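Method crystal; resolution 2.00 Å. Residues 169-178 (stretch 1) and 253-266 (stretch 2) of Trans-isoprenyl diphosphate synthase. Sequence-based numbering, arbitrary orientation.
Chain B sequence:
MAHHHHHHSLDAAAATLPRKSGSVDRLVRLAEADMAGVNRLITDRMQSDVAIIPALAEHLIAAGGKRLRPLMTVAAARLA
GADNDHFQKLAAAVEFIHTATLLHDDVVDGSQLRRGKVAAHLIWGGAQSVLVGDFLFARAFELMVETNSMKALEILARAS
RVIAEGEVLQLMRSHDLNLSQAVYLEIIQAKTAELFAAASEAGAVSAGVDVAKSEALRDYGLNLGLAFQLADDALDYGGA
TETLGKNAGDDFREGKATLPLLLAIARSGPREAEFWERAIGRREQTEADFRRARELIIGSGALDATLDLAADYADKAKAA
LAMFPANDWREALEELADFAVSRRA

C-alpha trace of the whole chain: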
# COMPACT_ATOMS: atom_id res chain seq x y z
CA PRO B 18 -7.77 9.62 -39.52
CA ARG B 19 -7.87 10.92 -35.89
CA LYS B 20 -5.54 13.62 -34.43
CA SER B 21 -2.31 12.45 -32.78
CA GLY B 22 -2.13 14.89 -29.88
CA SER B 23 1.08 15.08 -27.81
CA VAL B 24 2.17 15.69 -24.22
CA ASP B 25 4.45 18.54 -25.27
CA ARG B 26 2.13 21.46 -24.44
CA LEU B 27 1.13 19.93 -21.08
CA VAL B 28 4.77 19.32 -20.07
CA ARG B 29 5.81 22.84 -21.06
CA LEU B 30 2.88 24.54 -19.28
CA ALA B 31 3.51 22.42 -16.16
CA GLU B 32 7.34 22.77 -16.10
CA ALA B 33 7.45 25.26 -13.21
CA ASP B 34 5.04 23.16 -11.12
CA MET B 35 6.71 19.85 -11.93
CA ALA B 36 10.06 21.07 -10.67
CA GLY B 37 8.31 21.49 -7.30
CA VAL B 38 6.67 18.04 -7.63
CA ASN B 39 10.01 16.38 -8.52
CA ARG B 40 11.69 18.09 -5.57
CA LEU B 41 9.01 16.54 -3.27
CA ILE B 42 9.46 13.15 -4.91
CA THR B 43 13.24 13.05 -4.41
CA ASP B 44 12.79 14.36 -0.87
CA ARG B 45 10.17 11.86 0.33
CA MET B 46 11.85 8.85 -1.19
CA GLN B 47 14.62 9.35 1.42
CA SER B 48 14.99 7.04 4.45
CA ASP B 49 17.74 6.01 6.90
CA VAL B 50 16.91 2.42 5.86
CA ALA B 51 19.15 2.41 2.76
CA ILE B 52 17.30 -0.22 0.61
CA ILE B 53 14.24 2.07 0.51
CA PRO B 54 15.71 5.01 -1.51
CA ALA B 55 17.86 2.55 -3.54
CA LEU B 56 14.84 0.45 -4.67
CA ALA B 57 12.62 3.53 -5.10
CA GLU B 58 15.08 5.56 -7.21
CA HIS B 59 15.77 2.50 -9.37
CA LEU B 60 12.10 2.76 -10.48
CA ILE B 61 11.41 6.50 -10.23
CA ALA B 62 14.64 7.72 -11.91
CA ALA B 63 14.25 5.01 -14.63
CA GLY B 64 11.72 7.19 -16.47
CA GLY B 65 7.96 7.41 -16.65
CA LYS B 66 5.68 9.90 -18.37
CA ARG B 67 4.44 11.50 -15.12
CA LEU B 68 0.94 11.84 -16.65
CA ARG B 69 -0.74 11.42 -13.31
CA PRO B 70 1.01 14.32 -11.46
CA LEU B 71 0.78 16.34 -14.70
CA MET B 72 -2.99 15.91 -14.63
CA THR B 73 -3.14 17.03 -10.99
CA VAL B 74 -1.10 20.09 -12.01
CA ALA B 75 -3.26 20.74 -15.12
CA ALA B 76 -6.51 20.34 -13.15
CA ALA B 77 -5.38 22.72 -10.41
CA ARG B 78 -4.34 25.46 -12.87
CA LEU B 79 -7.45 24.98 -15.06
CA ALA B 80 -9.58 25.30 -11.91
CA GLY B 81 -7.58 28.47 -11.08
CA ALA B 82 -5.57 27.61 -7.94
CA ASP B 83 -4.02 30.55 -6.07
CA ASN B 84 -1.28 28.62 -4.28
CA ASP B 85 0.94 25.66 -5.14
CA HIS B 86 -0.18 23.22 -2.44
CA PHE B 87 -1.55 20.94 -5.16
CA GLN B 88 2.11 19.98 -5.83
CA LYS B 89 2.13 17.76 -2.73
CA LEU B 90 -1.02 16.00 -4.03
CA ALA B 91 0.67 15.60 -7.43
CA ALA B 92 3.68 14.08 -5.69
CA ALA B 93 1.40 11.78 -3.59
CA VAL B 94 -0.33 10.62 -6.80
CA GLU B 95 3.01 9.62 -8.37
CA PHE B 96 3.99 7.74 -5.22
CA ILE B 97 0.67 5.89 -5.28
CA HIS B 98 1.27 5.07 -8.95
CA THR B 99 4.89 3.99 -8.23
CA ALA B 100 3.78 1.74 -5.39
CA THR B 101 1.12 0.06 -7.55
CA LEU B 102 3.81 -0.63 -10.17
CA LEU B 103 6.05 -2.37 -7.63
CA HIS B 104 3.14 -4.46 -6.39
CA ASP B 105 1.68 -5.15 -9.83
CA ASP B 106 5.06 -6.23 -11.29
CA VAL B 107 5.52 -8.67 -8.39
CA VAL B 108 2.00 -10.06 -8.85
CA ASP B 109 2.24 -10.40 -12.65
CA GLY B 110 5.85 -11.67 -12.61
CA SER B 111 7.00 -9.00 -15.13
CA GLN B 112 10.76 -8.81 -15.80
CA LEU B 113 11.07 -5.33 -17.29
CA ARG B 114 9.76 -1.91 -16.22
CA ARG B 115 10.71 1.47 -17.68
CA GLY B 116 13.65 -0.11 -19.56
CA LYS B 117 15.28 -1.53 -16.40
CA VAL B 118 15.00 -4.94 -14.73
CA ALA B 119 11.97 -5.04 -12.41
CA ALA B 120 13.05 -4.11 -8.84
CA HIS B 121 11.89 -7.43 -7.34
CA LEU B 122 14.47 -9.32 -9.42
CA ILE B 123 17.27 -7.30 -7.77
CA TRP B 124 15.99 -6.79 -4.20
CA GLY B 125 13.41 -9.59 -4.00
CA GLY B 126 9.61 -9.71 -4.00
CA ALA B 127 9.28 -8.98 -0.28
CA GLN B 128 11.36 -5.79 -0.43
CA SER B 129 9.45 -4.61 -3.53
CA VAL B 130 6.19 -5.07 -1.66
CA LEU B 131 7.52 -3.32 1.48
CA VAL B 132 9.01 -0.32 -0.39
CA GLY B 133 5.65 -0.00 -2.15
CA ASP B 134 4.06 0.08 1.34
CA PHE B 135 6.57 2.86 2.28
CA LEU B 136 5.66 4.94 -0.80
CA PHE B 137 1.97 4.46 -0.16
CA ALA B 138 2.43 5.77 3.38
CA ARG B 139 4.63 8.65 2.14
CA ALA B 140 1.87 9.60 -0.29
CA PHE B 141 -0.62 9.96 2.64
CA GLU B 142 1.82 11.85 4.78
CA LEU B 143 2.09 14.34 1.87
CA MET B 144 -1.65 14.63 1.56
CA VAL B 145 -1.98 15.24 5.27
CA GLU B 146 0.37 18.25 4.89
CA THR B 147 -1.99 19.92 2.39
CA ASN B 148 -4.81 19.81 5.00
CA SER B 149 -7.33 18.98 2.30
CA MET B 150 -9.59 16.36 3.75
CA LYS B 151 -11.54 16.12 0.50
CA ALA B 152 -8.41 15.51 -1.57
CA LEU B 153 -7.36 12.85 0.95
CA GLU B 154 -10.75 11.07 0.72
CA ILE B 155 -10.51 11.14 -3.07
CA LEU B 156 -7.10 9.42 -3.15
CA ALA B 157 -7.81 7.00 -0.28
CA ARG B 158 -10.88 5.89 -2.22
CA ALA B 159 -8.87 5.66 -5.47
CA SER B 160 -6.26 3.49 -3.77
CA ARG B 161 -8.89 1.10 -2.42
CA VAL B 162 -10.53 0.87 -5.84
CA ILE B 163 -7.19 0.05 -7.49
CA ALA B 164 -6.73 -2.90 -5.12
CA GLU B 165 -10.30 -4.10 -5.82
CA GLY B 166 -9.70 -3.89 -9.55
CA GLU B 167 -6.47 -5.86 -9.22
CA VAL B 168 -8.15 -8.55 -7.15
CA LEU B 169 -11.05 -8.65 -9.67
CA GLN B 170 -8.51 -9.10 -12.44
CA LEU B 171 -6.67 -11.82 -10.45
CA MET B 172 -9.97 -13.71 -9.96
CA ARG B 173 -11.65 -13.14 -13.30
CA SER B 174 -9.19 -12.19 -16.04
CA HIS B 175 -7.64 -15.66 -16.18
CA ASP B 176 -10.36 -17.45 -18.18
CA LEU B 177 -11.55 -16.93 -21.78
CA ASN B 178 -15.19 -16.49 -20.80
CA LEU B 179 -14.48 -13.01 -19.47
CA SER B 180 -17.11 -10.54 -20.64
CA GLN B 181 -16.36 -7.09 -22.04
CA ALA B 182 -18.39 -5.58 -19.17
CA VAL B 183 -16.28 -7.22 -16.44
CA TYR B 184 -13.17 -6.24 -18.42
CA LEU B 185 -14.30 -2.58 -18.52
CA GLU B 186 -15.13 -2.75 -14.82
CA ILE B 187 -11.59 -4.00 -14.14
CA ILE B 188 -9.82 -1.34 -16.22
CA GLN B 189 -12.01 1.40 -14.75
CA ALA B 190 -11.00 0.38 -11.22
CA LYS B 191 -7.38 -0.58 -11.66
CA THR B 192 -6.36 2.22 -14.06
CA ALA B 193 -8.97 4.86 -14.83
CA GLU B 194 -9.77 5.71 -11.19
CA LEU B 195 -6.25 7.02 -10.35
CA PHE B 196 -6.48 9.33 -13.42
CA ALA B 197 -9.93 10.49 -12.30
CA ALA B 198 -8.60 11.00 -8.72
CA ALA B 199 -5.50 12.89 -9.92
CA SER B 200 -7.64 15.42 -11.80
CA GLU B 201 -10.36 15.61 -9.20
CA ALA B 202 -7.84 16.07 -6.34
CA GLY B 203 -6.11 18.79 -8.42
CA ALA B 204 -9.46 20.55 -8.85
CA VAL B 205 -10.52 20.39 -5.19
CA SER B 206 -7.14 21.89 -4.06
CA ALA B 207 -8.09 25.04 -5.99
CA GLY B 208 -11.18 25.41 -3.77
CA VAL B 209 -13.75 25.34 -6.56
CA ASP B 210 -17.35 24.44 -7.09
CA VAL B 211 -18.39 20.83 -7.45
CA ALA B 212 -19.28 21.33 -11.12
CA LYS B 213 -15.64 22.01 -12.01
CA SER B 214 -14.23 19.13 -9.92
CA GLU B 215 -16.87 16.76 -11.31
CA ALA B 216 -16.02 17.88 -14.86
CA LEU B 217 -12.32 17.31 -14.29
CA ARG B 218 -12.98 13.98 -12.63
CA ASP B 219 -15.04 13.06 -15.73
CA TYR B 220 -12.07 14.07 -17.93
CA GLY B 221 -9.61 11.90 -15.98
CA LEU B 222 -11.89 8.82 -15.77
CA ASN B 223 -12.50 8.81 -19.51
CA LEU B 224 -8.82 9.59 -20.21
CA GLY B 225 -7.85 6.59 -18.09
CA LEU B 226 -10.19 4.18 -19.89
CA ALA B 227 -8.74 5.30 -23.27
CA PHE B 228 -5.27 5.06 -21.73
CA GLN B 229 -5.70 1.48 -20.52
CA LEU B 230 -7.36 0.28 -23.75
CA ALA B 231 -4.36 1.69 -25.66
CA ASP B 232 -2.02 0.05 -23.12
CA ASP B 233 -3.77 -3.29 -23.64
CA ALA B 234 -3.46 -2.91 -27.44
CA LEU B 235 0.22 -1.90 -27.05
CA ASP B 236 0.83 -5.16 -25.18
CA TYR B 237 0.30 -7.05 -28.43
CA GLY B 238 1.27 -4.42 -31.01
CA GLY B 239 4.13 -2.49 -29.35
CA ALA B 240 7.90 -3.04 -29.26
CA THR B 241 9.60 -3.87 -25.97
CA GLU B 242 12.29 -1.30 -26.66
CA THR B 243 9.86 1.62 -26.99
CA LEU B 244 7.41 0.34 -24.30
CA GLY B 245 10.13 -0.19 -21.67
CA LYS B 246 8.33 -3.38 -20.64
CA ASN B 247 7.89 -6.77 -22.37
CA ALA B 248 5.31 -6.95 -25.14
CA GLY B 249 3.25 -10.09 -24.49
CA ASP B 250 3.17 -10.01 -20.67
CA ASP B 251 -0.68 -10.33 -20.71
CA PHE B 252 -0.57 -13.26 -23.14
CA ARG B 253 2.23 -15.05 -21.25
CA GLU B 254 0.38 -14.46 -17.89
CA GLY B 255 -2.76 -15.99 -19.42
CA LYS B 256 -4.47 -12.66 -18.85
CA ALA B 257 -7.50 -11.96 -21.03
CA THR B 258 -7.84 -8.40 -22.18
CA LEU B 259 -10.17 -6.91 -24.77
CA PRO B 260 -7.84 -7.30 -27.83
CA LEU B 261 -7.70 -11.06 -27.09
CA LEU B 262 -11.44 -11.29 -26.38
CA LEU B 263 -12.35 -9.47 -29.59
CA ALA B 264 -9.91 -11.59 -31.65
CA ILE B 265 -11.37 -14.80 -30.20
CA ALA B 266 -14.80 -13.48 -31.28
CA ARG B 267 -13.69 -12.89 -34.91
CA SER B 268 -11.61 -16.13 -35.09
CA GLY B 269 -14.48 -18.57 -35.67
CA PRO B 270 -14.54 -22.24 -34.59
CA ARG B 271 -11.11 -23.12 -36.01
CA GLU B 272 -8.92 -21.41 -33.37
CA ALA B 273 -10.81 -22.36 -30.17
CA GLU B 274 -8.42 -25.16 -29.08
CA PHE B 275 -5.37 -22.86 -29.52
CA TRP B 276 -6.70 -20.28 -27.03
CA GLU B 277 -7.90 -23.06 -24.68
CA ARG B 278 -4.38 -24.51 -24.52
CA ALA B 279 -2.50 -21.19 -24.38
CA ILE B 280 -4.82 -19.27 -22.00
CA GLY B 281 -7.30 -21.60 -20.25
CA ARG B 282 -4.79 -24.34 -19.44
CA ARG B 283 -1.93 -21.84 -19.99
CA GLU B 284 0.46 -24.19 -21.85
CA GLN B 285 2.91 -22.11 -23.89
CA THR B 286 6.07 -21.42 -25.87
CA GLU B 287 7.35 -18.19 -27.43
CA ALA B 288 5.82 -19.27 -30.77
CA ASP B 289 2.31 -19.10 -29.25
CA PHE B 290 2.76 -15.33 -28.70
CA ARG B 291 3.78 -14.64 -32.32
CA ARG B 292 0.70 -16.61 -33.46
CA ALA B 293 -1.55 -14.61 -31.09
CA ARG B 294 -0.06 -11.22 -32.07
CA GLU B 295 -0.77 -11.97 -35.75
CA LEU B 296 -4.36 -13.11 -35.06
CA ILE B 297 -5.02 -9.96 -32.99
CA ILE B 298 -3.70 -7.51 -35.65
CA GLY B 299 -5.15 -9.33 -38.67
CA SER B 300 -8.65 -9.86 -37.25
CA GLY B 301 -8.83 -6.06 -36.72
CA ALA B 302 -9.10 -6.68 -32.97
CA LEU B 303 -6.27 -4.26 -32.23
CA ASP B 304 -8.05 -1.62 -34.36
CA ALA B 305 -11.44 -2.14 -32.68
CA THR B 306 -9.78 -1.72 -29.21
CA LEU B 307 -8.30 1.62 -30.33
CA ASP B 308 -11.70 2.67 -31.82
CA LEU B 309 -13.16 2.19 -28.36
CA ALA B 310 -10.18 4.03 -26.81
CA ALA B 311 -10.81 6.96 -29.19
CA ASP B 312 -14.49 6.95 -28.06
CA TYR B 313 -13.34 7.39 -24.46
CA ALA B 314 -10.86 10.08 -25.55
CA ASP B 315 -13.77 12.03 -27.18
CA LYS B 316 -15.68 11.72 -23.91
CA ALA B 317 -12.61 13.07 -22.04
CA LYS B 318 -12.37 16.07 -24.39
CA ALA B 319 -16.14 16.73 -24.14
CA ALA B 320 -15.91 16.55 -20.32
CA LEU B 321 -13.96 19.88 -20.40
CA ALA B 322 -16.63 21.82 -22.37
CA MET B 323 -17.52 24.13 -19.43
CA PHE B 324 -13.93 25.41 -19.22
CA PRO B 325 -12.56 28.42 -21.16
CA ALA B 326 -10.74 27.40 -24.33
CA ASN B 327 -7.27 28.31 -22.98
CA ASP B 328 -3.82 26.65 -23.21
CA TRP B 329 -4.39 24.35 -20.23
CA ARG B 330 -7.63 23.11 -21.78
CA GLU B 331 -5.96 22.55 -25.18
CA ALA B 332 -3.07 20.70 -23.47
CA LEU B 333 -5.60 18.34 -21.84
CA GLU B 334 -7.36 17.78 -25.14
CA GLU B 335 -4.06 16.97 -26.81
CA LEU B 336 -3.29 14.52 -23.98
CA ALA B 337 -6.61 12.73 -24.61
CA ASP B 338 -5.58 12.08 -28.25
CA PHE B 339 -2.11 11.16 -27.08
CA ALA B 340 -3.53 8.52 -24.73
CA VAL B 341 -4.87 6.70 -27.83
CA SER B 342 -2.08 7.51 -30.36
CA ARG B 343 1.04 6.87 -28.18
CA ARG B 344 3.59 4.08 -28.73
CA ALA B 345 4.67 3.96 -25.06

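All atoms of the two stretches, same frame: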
# COMPACT_ATOMS: atom_id res chain seq x y z
N LEU B 169 -10.03 -8.25 -8.70
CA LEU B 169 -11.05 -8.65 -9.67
C LEU B 169 -10.39 -9.23 -10.90
O LEU B 169 -10.86 -10.24 -11.42
CB LEU B 169 -11.95 -7.47 -10.08
CG LEU B 169 -13.17 -7.76 -10.98
CD1 LEU B 169 -14.00 -8.99 -10.51
CD2 LEU B 169 -14.06 -6.50 -11.09
N GLN B 170 -9.32 -8.59 -11.35
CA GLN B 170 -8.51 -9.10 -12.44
C GLN B 170 -7.87 -10.45 -12.09
O GLN B 170 -7.94 -11.39 -12.88
CB GLN B 170 -7.46 -8.08 -12.80
CG GLN B 170 -6.57 -8.53 -13.92
CD GLN B 170 -5.53 -7.51 -14.24
OE1 GLN B 170 -5.67 -6.76 -15.20
NE2 GLN B 170 -4.48 -7.45 -13.43
N LEU B 171 -7.26 -10.55 -10.91
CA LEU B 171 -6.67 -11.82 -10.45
C LEU B 171 -7.68 -12.97 -10.47
O LEU B 171 -7.36 -14.07 -10.94
CB LEU B 171 -6.06 -11.67 -9.04
CG LEU B 171 -5.25 -12.86 -8.48
CD1 LEU B 171 -4.01 -13.16 -9.32
CD2 LEU B 171 -4.86 -12.61 -7.03
N MET B 172 -8.90 -12.71 -10.00
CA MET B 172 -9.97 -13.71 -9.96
C MET B 172 -10.63 -14.00 -11.31
O MET B 172 -11.01 -15.13 -11.57
CB MET B 172 -11.06 -13.31 -8.94
CG MET B 172 -10.61 -13.21 -7.47
SD MET B 172 -9.51 -14.50 -6.83
CE MET B 172 -10.53 -15.96 -6.98
N ARG B 173 -10.77 -12.99 -12.16
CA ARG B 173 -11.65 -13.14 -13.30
C ARG B 173 -11.01 -13.00 -14.67
O ARG B 173 -11.59 -13.43 -15.66
CB ARG B 173 -12.87 -12.22 -13.18
CG ARG B 173 -13.87 -12.69 -12.14
CD ARG B 173 -15.27 -12.30 -12.54
NE ARG B 173 -16.18 -13.44 -12.43
CZ ARG B 173 -17.47 -13.40 -12.75
NH1 ARG B 173 -18.03 -12.29 -13.20
NH2 ARG B 173 -18.21 -14.50 -12.62
N SER B 174 -9.81 -12.42 -14.73
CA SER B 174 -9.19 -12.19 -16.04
C SER B 174 -8.48 -13.42 -16.59
O SER B 174 -7.99 -13.39 -17.71
CB SER B 174 -8.22 -11.00 -16.02
OG SER B 174 -8.91 -9.77 -16.17
N HIS B 175 -8.44 -14.50 -15.81
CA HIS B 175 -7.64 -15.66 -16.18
C HIS B 175 -8.45 -16.83 -16.74
O HIS B 175 -8.06 -17.99 -16.61
CB HIS B 175 -6.75 -16.07 -15.00
CG HIS B 175 -5.74 -15.03 -14.64
ND1 HIS B 175 -4.45 -15.05 -15.13
CD2 HIS B 175 -5.84 -13.90 -13.90
CE1 HIS B 175 -3.79 -14.00 -14.68
NE2 HIS B 175 -4.61 -13.28 -13.93
N ASP B 176 -9.57 -16.50 -17.38
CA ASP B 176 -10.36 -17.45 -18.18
C ASP B 176 -10.95 -16.74 -19.40
O ASP B 176 -11.26 -15.55 -19.34
CB ASP B 176 -11.42 -18.21 -17.34
CG ASP B 176 -12.68 -17.37 -17.04
OD1 ASP B 176 -13.61 -17.34 -17.88
OD2 ASP B 176 -12.75 -16.79 -15.93
N LEU B 177 -11.11 -17.49 -20.49
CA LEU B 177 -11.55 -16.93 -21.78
C LEU B 177 -13.02 -16.51 -21.84
O LEU B 177 -13.43 -15.80 -22.77
CB LEU B 177 -11.20 -17.87 -22.95
CG LEU B 177 -10.90 -19.35 -22.74
CD1 LEU B 177 -11.53 -20.21 -23.83
CD2 LEU B 177 -9.40 -19.58 -22.68
N ASN B 178 -13.81 -16.94 -20.87
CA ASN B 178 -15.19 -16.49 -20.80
C ASN B 178 -15.36 -15.24 -19.92
O ASN B 178 -16.30 -15.13 -19.13
CB ASN B 178 -16.13 -17.63 -20.39
CG ASN B 178 -17.40 -17.66 -21.22
OD1 ASN B 178 -17.36 -17.72 -22.45
ND2 ASN B 178 -18.55 -17.61 -20.54
N ARG B 253 1.44 -14.09 -22.03
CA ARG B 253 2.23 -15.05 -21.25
C ARG B 253 1.75 -15.26 -19.79
O ARG B 253 2.02 -16.32 -19.22
CB ARG B 253 3.73 -14.71 -21.33
CG ARG B 253 4.39 -15.24 -22.61
CD ARG B 253 5.87 -14.89 -22.72
NE ARG B 253 6.09 -13.64 -23.45
CZ ARG B 253 6.27 -12.45 -22.88
NH1 ARG B 253 6.26 -12.33 -21.56
NH2 ARG B 253 6.46 -11.38 -23.63
N GLU B 254 1.03 -14.29 -19.22
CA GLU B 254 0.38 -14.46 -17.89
C GLU B 254 -0.94 -15.22 -17.99
O GLU B 254 -1.50 -15.63 -16.97
CB GLU B 254 0.10 -13.09 -17.23
CG GLU B 254 1.30 -12.41 -16.58
CD GLU B 254 1.25 -10.87 -16.67
OE1 GLU B 254 2.33 -10.26 -16.85
OE2 GLU B 254 0.15 -10.26 -16.56
N GLY B 255 -1.45 -15.38 -19.20
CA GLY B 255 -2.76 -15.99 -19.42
C GLY B 255 -3.87 -15.02 -19.05
O GLY B 255 -4.97 -15.43 -18.65
N LYS B 256 -3.57 -13.74 -19.21
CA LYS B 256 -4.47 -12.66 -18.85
C LYS B 256 -5.28 -12.19 -20.07
O LYS B 256 -4.73 -11.65 -21.03
CB LYS B 256 -3.68 -11.50 -18.23
CG LYS B 256 -4.52 -10.40 -17.63
CD LYS B 256 -3.89 -9.86 -16.35
CE LYS B 256 -2.87 -8.79 -16.61
NZ LYS B 256 -2.17 -8.44 -15.35
N ALA B 257 -6.59 -12.39 -19.99
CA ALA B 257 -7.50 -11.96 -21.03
C ALA B 257 -7.75 -10.47 -20.93
O ALA B 257 -8.10 -9.93 -19.87
CB ALA B 257 -8.82 -12.72 -20.96
N THR B 258 -7.52 -9.80 -22.04
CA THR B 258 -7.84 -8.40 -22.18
C THR B 258 -8.68 -8.30 -23.43
O THR B 258 -8.76 -9.26 -24.21
CB THR B 258 -6.58 -7.56 -22.32
OG1 THR B 258 -5.88 -7.97 -23.49
CG2 THR B 258 -5.65 -7.75 -21.12
N LEU B 259 -9.32 -7.16 -23.62
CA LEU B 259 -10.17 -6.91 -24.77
C LEU B 259 -9.58 -7.28 -26.16
O LEU B 259 -10.29 -7.93 -26.92
CB LEU B 259 -10.72 -5.48 -24.74
CG LEU B 259 -11.86 -5.21 -25.72
CD1 LEU B 259 -13.12 -5.95 -25.28
CD2 LEU B 259 -12.10 -3.72 -25.86
N PRO B 260 -8.31 -6.90 -26.48
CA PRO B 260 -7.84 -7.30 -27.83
C PRO B 260 -7.95 -8.81 -28.07
O PRO B 260 -8.38 -9.23 -29.15
CB PRO B 260 -6.37 -6.88 -27.83
CG PRO B 260 -6.27 -5.80 -26.84
CD PRO B 260 -7.32 -6.06 -25.79
N LEU B 261 -7.59 -9.60 -27.06
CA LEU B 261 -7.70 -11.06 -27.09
C LEU B 261 -9.15 -11.54 -27.20
O LEU B 261 -9.46 -12.43 -28.00
CB LEU B 261 -7.05 -11.66 -25.84
CG LEU B 261 -7.15 -13.19 -25.71
CD1 LEU B 261 -6.37 -13.82 -26.83
CD2 LEU B 261 -6.68 -13.69 -24.35
N LEU B 262 -10.02 -10.95 -26.38
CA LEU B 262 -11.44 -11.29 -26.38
C LEU B 262 -12.11 -11.02 -27.73
O LEU B 262 -12.89 -11.85 -28.22
CB LEU B 262 -12.17 -10.51 -25.28
CG LEU B 262 -11.89 -10.79 -23.80
CD1 LEU B 262 -12.76 -9.88 -22.92
CD2 LEU B 262 -12.14 -12.25 -23.46
N LEU B 263 -11.79 -9.87 -28.31
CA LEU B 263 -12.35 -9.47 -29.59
C LEU B 263 -11.83 -10.37 -30.71
O LEU B 263 -12.62 -10.77 -31.56
CB LEU B 263 -12.04 -8.00 -29.90
CG LEU B 263 -12.76 -6.92 -29.09
CD1 LEU B 263 -12.23 -5.53 -29.46
CD2 LEU B 263 -14.29 -6.98 -29.26
N ALA B 264 -10.53 -10.68 -30.68
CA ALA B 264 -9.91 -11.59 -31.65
C ALA B 264 -10.49 -12.99 -31.61
O ALA B 264 -10.73 -13.58 -32.66
CB ALA B 264 -8.43 -11.66 -31.43
N ILE B 265 -10.68 -13.52 -30.40
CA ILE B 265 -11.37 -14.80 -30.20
C ILE B 265 -12.75 -14.78 -30.87
O ILE B 265 -13.12 -15.72 -31.56
CB ILE B 265 -11.47 -15.17 -28.69
CG1 ILE B 265 -10.10 -15.59 -28.14
CG2 ILE B 265 -12.48 -16.30 -28.45
CD1 ILE B 265 -10.06 -15.73 -26.62
N ALA B 266 -13.47 -13.66 -30.70
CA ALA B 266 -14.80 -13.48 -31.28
C ALA B 266 -14.82 -13.41 -32.82
O ALA B 266 -15.81 -13.83 -33.43
CB ALA B 266 -15.49 -12.26 -30.67
O HOH W 1 -2.46 -5.74 -13.81

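Stretch 2 meets stretch 1 mainly through the bend between its two helices, which packs against the segment where the helix of stretch 1 gives way to loop; together they bury 409 Å². Arg253, at the start, is too far away to take part. Glu254 contributes in two ways. Its backbone carbonyl lies near the plane of the His175 ring, at the ring edge, with Glu254 O 3.5 Å from His175 ND1, and its carboxylate forms a salt bridge within the stretch, Glu254 OE2 to Lys256 NZ at 3.2 Å. The carboxylate thereby gives the ammonium of Lys256, two residues on, an oppositely charged partner, though the hydrogen bond within this salt bridge is weak.

Gly255 ends the first helix in a Schellman motif. Its phi of 75° is a conformation that glycine adopts easily, and it lets the chain turn out of the helix beside His175, where Gly255 O lies 3.6 Å from His175 ND1. The histidine, with chi1 in the m well, leaves its backbone sideways to stretch 2 but brings its ring close to these carbonyls.

Lys256 gives up more surface to the other stretch than any other residue here. Its aliphatic part packs against stretch 1, with Lys256 CG 4.1 Å from Ser174 CB and Lys256 CD 4.3 Å from His175 NE2. A long side chain suits the place because its methylenes can cover neighbours while the ammonium reaches polar partners. Lys256 NZ comes within 3.2 Å of Gln170 NE2, but both are donors and cannot bond to each other. A water accepts from both, its O atom 2.7 Å from Gln170 NE2 and 3.1 Å from Lys256 NZ. Gln170, extended with chi1 and chi2 both t, reaches this site from the last turn of its helix.

Ala257 makes the one direct hydrogen bond between the stretches: Ala257 N donates to Ser174 O over 2.9 Å, nearly straight at 165°. Its CB points toward stretch 1, and its small methyl fits a close approach of the two backbones, with Ala257 CB 4.1 Å from Asp176 O.

Thr258 occupies the N-cap position of the second helix without a side-chain capping bond. Of the helix that follows, Leu262 and Ile265 touch stretch 1. They are three residues apart, a spacing that brings side chains to a similar side of a helix, and both meet Leu177: Leu262 CD2 packs against the backbone carbonyl, 3.8 Å from Leu177 O, and Ile265 CD1 makes an apolar side-chain contact with Leu177 CB at 4.4 Å. Branched hydrocarbon side chains can fill such space without needing polar partners.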